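PDB 1WX1: nicotinate-nucleotide--dimethylbenzimidazole phosphoribosyltransferase from Thermus thermophilus HB8, which probably transfers the phosphoribosyl group of nicotinate mononucleotide to 5,6-dimethylbenzimidazole, giving alpha-ribazole 5'-phosphate for cobalamin biosynthesis. Local coordinates for residues R10-Q15 against M324-E329; V70-V75 against V101-E106; G267-L272 against L290-L295. All blocks are in the same frame, centred on the assembly; numbering follows the deposited sequence.

Interaction 1 (R10-Q15 against M324-E329)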
# COMPACT_ATOMS: atom_id res chain seq x y z
N ARG A 10 -0.96 12.76 -19.37
CA ARG A 10 -2.04 11.84 -19.69
C ARG A 10 -1.74 11.16 -21.03
O ARG A 10 -2.04 9.98 -21.21
CB ARG A 10 -3.36 12.61 -19.76
CG ARG A 10 -4.60 11.75 -19.70
CD ARG A 10 -5.85 12.61 -19.82
NE ARG A 10 -5.98 13.54 -18.71
CZ ARG A 10 -6.36 14.81 -18.84
NH1 ARG A 10 -6.64 15.30 -20.05
NH2 ARG A 10 -6.46 15.60 -17.78
N LEU A 11 -1.13 11.90 -21.95
CA LEU A 11 -0.77 11.34 -23.26
C LEU A 11 0.36 10.32 -23.14
O LEU A 11 0.30 9.24 -23.74
CB LEU A 11 -0.32 12.44 -24.22
CG LEU A 11 -1.31 13.51 -24.69
CD1 LEU A 11 -0.63 14.37 -25.75
CD2 LEU A 11 -2.55 12.84 -25.26
N ARG A 12 1.40 10.67 -22.39
CA ARG A 12 2.53 9.76 -22.22
C ARG A 12 2.08 8.46 -21.56
O ARG A 12 2.50 7.37 -21.96
CB ARG A 12 3.64 10.41 -21.38
CG ARG A 12 4.86 9.51 -21.24
CD ARG A 12 5.99 10.14 -20.43
NE ARG A 12 7.11 9.20 -20.33
CZ ARG A 12 7.94 8.90 -21.32
NH1 ARG A 12 7.79 9.48 -22.51
NH2 ARG A 12 8.91 8.01 -21.15
N MET A 13 1.22 8.58 -20.55
CA MET A 13 0.69 7.44 -19.82
C MET A 13 0.06 6.44 -20.79
O MET A 13 0.31 5.23 -20.72
CB MET A 13 -0.36 7.91 -18.81
CG MET A 13 -0.97 6.81 -17.95
SD MET A 13 0.22 6.04 -16.83
CE MET A 13 0.44 7.38 -15.62
N ASP A 14 -0.77 6.96 -21.69
CA ASP A 14 -1.45 6.14 -22.68
C ASP A 14 -0.48 5.44 -23.63
O ASP A 14 -0.84 4.46 -24.28
CB ASP A 14 -2.44 6.98 -23.48
CG ASP A 14 -3.21 6.17 -24.50
OD1 ASP A 14 -3.07 6.43 -25.71
OD2 ASP A 14 -3.96 5.25 -24.09
N GLN A 15 0.75 5.93 -23.72
CA GLN A 15 1.75 5.34 -24.60
C GLN A 15 2.85 4.53 -23.91
O GLN A 15 3.78 4.06 -24.56
CB GLN A 15 2.38 6.42 -25.48
CG GLN A 15 1.43 6.98 -26.54
CD GLN A 15 0.91 5.90 -27.48
OE1 GLN A 15 1.68 5.30 -28.24
NE2 GLN A 15 -0.40 5.65 -27.44
N MET A 324 8.66 5.17 -17.18
CA MET A 324 8.69 3.95 -17.98
C MET A 324 8.92 4.38 -19.43
O MET A 324 8.74 5.54 -19.78
CB MET A 324 7.35 3.21 -17.93
CG MET A 324 7.07 2.45 -16.66
SD MET A 324 5.37 1.84 -16.68
CE MET A 324 5.45 0.65 -18.03
N ALA A 325 9.31 3.42 -20.26
CA ALA A 325 9.53 3.71 -21.68
C ALA A 325 8.18 3.58 -22.39
O ALA A 325 7.31 2.83 -21.95
CB ALA A 325 10.52 2.71 -22.26
N THR A 326 8.01 4.33 -23.48
CA THR A 326 6.78 4.24 -24.25
C THR A 326 6.99 3.15 -25.30
O THR A 326 8.12 2.71 -25.51
CB THR A 326 6.47 5.57 -24.99
OG1 THR A 326 7.53 5.86 -25.90
CG2 THR A 326 6.32 6.71 -24.00
N PHE A 327 5.91 2.71 -25.94
CA PHE A 327 6.01 1.67 -26.96
C PHE A 327 7.05 2.06 -28.00
O PHE A 327 7.91 1.26 -28.37
CB PHE A 327 4.65 1.49 -27.65
CG PHE A 327 3.63 0.79 -26.80
CD1 PHE A 327 3.73 -0.57 -26.54
CD2 PHE A 327 2.56 1.50 -26.25
CE1 PHE A 327 2.79 -1.23 -25.75
CE2 PHE A 327 1.62 0.85 -25.45
CZ PHE A 327 1.73 -0.51 -25.21
N GLN A 328 6.97 3.31 -28.45
CA GLN A 328 7.88 3.83 -29.46
C GLN A 328 9.32 3.88 -28.96
O GLN A 328 10.25 3.58 -29.70
CB GLN A 328 7.43 5.23 -29.88
CG GLN A 328 8.20 5.82 -31.04
CD GLN A 328 7.55 7.09 -31.56
OE1 GLN A 328 7.42 8.08 -30.84
NE2 GLN A 328 7.14 7.07 -32.82
N GLU A 329 9.49 4.24 -27.69
CA GLU A 329 10.82 4.34 -27.09
C GLU A 329 11.48 2.98 -26.86
O GLU A 329 12.70 2.85 -27.02
CB GLU A 329 10.74 5.08 -25.75
CG GLU A 329 10.33 6.54 -25.87
CD GLU A 329 10.07 7.20 -24.52
OE1 GLU A 329 9.75 8.41 -24.50
OE2 GLU A 329 10.18 6.52 -23.47
O HOH W 1 4.70 5.32 -28.17
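A capping box at the start of helix 327-330, built by T326 and E329, is gripped by R12 near the C-terminal end of helix 3-14. The arginine reaches E329 end-on: NH1 donates to OE1 at 3.0 Å in a nearly straight bond (166°), within the guanidinium plane, while NH2 gives a second bond to the syn lone pair of OE2. The two planar groups are turned 37° against each other, so the fork is twisted. R12 has CG anti to the backbone N (chi1 -177°) and its chain extended as far as NE. Its NE is held by the carbonyl of L322, and NH2 adds a weak bond to M324 O at 2.8 Å. T326 sends CG2 over one face of the guanidinium, 3.5 Å from NH1 and offset toward the rim.

E329 OE2 also accepts from T326 N at 3.1 Å, the side-chain half of the capping box; the donor lies above the carboxylate plane. Beside this, Q15 O receives F327 N at 2.9 Å, and a water links Q15 OE1 to Q328 N; R334 binds the same amide oxygen.

The carboxylate thus both caps the helix start, through T326 N, and pairs with R12. It probably offsets the arginine's positive charge, which the nearby like charge of K41 would otherwise make more costly; the salt bridge ties the N-terminal helix to the C-terminal one.

Interaction 2 (V70-V75 against V101-E106)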
# COMPACT_ATOMS: atom_id res chain seq x y z
N VAL A 70 -1.85 10.22 28.53
CA VAL A 70 -1.30 9.46 27.41
C VAL A 70 -0.80 10.33 26.25
O VAL A 70 0.15 9.97 25.56
CB VAL A 70 -2.33 8.43 26.88
CG1 VAL A 70 -1.81 7.76 25.62
CG2 VAL A 70 -2.59 7.37 27.96
N THR A 71 -1.42 11.49 26.05
CA THR A 71 -0.98 12.38 24.97
C THR A 71 0.49 12.76 25.18
O THR A 71 1.32 12.59 24.30
CB THR A 71 -1.82 13.67 24.92
OG1 THR A 71 -3.20 13.34 24.77
CG2 THR A 71 -1.39 14.55 23.75
N ARG A 72 0.79 13.28 26.37
CA ARG A 72 2.16 13.68 26.68
C ARG A 72 3.12 12.49 26.66
O ARG A 72 4.24 12.59 26.15
CB ARG A 72 2.22 14.35 28.05
CG ARG A 72 3.62 14.71 28.48
CD ARG A 72 3.66 15.53 29.76
NE ARG A 72 5.04 15.78 30.16
CZ ARG A 72 5.82 14.86 30.73
NH1 ARG A 72 5.36 13.65 30.98
NH2 ARG A 72 7.08 15.16 31.01
N GLN A 73 2.68 11.36 27.21
CA GLN A 73 3.52 10.17 27.24
C GLN A 73 3.80 9.69 25.82
O GLN A 73 4.91 9.24 25.53
CB GLN A 73 2.83 9.07 28.04
CG GLN A 73 2.50 9.48 29.47
CD GLN A 73 1.68 8.44 30.19
OE1 GLN A 73 0.90 7.72 29.58
NE2 GLN A 73 1.85 8.36 31.51
N MET A 74 2.82 9.79 24.94
CA MET A 74 3.02 9.36 23.56
C MET A 74 3.96 10.30 22.83
O MET A 74 4.73 9.87 21.97
CB MET A 74 1.69 9.23 22.82
CG MET A 74 0.95 7.94 23.14
SD MET A 74 1.94 6.47 22.70
CE MET A 74 2.08 6.69 20.91
N VAL A 75 3.92 11.59 23.17
CA VAL A 75 4.83 12.54 22.54
C VAL A 75 6.25 12.12 22.90
O VAL A 75 7.14 12.10 22.06
CB VAL A 75 4.59 13.99 23.02
CG1 VAL A 75 5.78 14.87 22.63
CG2 VAL A 75 3.32 14.53 22.37
N VAL A 101 1.32 21.94 20.45
CA VAL A 101 0.57 23.19 20.42
C VAL A 101 -0.39 23.25 21.61
O VAL A 101 -1.08 24.24 21.79
CB VAL A 101 -0.27 23.38 19.12
CG1 VAL A 101 0.63 23.84 17.99
CG2 VAL A 101 -1.00 22.09 18.76
N GLY A 102 -0.43 22.19 22.42
CA GLY A 102 -1.34 22.22 23.55
C GLY A 102 -1.39 21.00 24.47
O GLY A 102 -2.45 20.67 25.01
N VAL A 103 -0.26 20.34 24.65
CA VAL A 103 -0.22 19.18 25.52
C VAL A 103 -0.15 19.63 26.98
O VAL A 103 0.49 20.64 27.29
CB VAL A 103 1.03 18.31 25.22
CG1 VAL A 103 1.17 17.22 26.27
CG2 VAL A 103 0.89 17.67 23.82
N VAL A 104 -0.81 18.91 27.88
CA VAL A 104 -0.75 19.26 29.30
C VAL A 104 0.60 18.76 29.83
O VAL A 104 0.97 17.61 29.59
CB VAL A 104 -1.88 18.59 30.11
CG1 VAL A 104 -1.64 18.76 31.61
CG2 VAL A 104 -3.22 19.22 29.75
N GLY A 105 1.34 19.61 30.52
CA GLY A 105 2.63 19.19 31.06
C GLY A 105 3.81 19.68 30.26
O GLY A 105 3.66 20.09 29.11
N GLU A 106 5.00 19.63 30.85
CA GLU A 106 6.20 20.11 30.17
C GLU A 106 6.92 19.04 29.36
O GLU A 106 6.85 17.85 29.67
CB GLU A 106 7.18 20.71 31.18
CG GLU A 106 6.57 21.75 32.09
CD GLU A 106 7.61 22.43 32.96
OE1 GLU A 106 8.57 21.75 33.38
OE2 GLU A 106 7.45 23.64 33.22
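An aliphatic contact flanked by an arginine-to-carbonyl clasp joins the first turns of helix 70-79 to the loop that leaves strand 94-100, with V103 and R72 as its main partners. V103 faces the helix with both methyls. CG1, anti to the backbone N (chi1 171°), lies 3.5 Å from R72 CB, while CG2 meets T71 CG2 at 3.9 Å and V75 CG2, one turn on, at 4.2 Å. The valine and T71 side chains slide past each other in opposite directions, whereas R72 crosses V103 at about a right angle.

The loop leaves the C-terminal end of strand 94-100 in the parallel sheet and leads on to strand 113-115, and the helix follows strand 47-54, the neighbour of 94-100.

R72 is extended from CG to NE, its CD passing 3.4 Å from V104 O, and its guanidinium takes hold of a single acceptor, E106 O. The grip is side-on: NE donates at 2.8 Å and NH2 at 3.0 Å. Both bonds lie close to the guanidinium plane, but the carbonyl is approached differently, with NE tilted 30° from its plane and NH2 nearly in line with the C=O bond. G105 CA lies 4.0 Å from R72 CD, and a CB there would clash with CD; the backbone angles of G105 also disfavour a side chain.

D55, just beyond strand 47-54, binds T71 OG1 through OD2 and V104 N through OD1, and K117 takes the carbonyls of V103 and G105. V75 and V103 both pack on A53 of strand 47-54, and the V75 side chain is about 9 Å from that of E304, the predicted proton acceptor.

Interaction 3 (G267-L272 against L290-L295)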
# COMPACT_ATOMS: atom_id res chain seq x y z
N GLY A 267 -8.37 25.87 -3.37
CA GLY A 267 -7.48 25.17 -4.27
C GLY A 267 -6.58 24.11 -3.65
O GLY A 267 -5.96 23.32 -4.37
N LEU A 268 -6.53 24.07 -2.33
CA LEU A 268 -5.68 23.12 -1.62
C LEU A 268 -6.06 21.66 -1.88
O LEU A 268 -5.22 20.76 -1.82
CB LEU A 268 -5.73 23.42 -0.12
CG LEU A 268 -4.90 22.55 0.82
CD1 LEU A 268 -4.35 23.42 1.94
CD2 LEU A 268 -5.75 21.41 1.36
N ARG A 269 -7.33 21.45 -2.20
CA ARG A 269 -7.84 20.11 -2.46
C ARG A 269 -7.09 19.39 -3.58
O ARG A 269 -6.93 18.18 -3.54
CB ARG A 269 -9.32 20.18 -2.82
CG ARG A 269 -10.00 18.83 -2.95
CD ARG A 269 -11.41 19.03 -3.48
NE ARG A 269 -11.46 18.95 -4.94
CZ ARG A 269 -11.06 17.89 -5.64
NH1 ARG A 269 -10.58 16.81 -5.01
NH2 ARG A 269 -11.12 17.89 -6.96
N ASP A 270 -6.63 20.14 -4.58
CA ASP A 270 -5.90 19.56 -5.72
C ASP A 270 -4.53 18.99 -5.34
O ASP A 270 -3.94 18.22 -6.10
CB ASP A 270 -5.71 20.60 -6.83
CG ASP A 270 -7.02 21.12 -7.36
OD1 ASP A 270 -7.92 20.29 -7.62
OD2 ASP A 270 -7.16 22.35 -7.51
N HIS A 271 -4.04 19.36 -4.16
CA HIS A 271 -2.74 18.88 -3.70
C HIS A 271 -2.85 17.70 -2.73
O HIS A 271 -1.83 17.14 -2.32
CB HIS A 271 -1.97 20.00 -3.00
CG HIS A 271 -1.40 21.02 -3.93
ND1 HIS A 271 -0.04 21.27 -4.01
CD2 HIS A 271 -1.99 21.87 -4.81
CE1 HIS A 271 0.17 22.22 -4.90
NE2 HIS A 271 -0.99 22.60 -5.40
N LEU A 272 -4.08 17.35 -2.36
CA LEU A 272 -4.32 16.27 -1.41
C LEU A 272 -4.42 14.86 -1.99
O LEU A 272 -5.02 14.64 -3.04
CB LEU A 272 -5.60 16.53 -0.61
CG LEU A 272 -5.69 17.76 0.30
CD1 LEU A 272 -7.06 17.78 0.99
CD2 LEU A 272 -4.57 17.72 1.33
N LEU A 290 -14.30 15.54 0.04
CA LEU A 290 -13.10 16.03 -0.64
C LEU A 290 -12.98 15.42 -2.04
O LEU A 290 -12.20 15.89 -2.86
CB LEU A 290 -11.85 15.68 0.18
CG LEU A 290 -11.61 16.54 1.43
CD1 LEU A 290 -10.61 15.85 2.35
CD2 LEU A 290 -11.10 17.91 1.01
N GLY A 291 -13.77 14.37 -2.30
CA GLY A 291 -13.73 13.71 -3.59
C GLY A 291 -12.42 12.96 -3.79
O GLY A 291 -11.87 12.95 -4.89
N LEU A 292 -11.93 12.32 -2.74
CA LEU A 292 -10.68 11.59 -2.81
C LEU A 292 -10.84 10.09 -2.57
O LEU A 292 -11.64 9.67 -1.74
CB LEU A 292 -9.69 12.16 -1.78
CG LEU A 292 -9.36 13.64 -1.91
CD1 LEU A 292 -8.53 14.10 -0.72
CD2 LEU A 292 -8.60 13.88 -3.22
N ARG A 293 -10.05 9.30 -3.30
CA ARG A 293 -10.08 7.85 -3.16
C ARG A 293 -8.88 7.43 -2.31
O ARG A 293 -7.75 7.78 -2.61
CB ARG A 293 -9.98 7.18 -4.53
CG ARG A 293 -9.93 5.66 -4.48
CD ARG A 293 -9.72 5.08 -5.87
NE ARG A 293 -9.74 3.62 -5.89
CZ ARG A 293 -8.91 2.84 -5.21
NH1 ARG A 293 -7.97 3.37 -4.44
NH2 ARG A 293 -9.01 1.52 -5.31
N PRO A 294 -9.13 6.65 -1.25
CA PRO A 294 -8.08 6.17 -0.34
C PRO A 294 -7.15 5.18 -1.05
O PRO A 294 -7.61 4.27 -1.75
CB PRO A 294 -8.87 5.49 0.78
CG PRO A 294 -10.25 6.08 0.68
CD PRO A 294 -10.46 6.22 -0.79
N LEU A 295 -5.85 5.35 -0.87
CA LEU A 295 -4.88 4.46 -1.50
C LEU A 295 -4.80 3.12 -0.79
O LEU A 295 -4.68 2.07 -1.43
CB LEU A 295 -3.50 5.10 -1.50
CG LEU A 295 -3.29 6.22 -2.51
CD1 LEU A 295 -1.96 6.90 -2.28
CD2 LEU A 295 -3.36 5.65 -3.92
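L272 and R269, from the 3-10 turn before strand 272-274 and the start of that strand, meet L290 and L292 at the end of helix 281-290. In the apolar part, L272 touches two leucines with different atoms. Its CD1 meets L290 CD2 at 4.0 Å, the two side chains inclined to each other, and its CB meets L292 CD1 at 3.8 Å. The second methyl of L292, CD2, rests 3.7 Å from L272 O and reaches the edge of the R269 guanidinium, in its plane.

The polar part belongs to R269. Its chain starts anti to the backbone N and bends at chi3 (92°), and NH1 gives a weak bond to L290 O at 2.8 Å, its angle only 118°; CD lies 3.3 Å from the same oxygen. That carbonyl directly precedes G291, the C-prime residue, at positive phi, of the Schellman motif that ends the helix. An alanine in place of R269 would probably leave L290 O without this donor and open a gap beside L292 CD2.

Helix 252-264 lines one side, W262 touching both R269 and L290 while L259 also meets L290. L272 and L292 pack on L249 of strand 247-249, the neighbour of strand 272-274, outermost in the sheet of this chain, and R32 of helix 24-37 binds the carbonyl of L272.

Interaction 1 brings together the two ends of the chain, and the other two contacts fall within the long span between them. Interactions 2 and 3 follow one another in sequence and lie on opposite sides of the chain's centre, by strands 94-100 and 272-274, their nearest atoms about 17 Å apart. Interaction 3 is closer to interaction 1, about 11 Å between nearest atoms, whereas about 37 Å separates the nearest atoms of interactions 1 and 2 (centres 50 Å apart). Of the three, interaction 2 lies near the predicted proton acceptor E304; the others are away from it. Interactions 1 and 2 both also touch the second subunit, through A325 and Q73 among others.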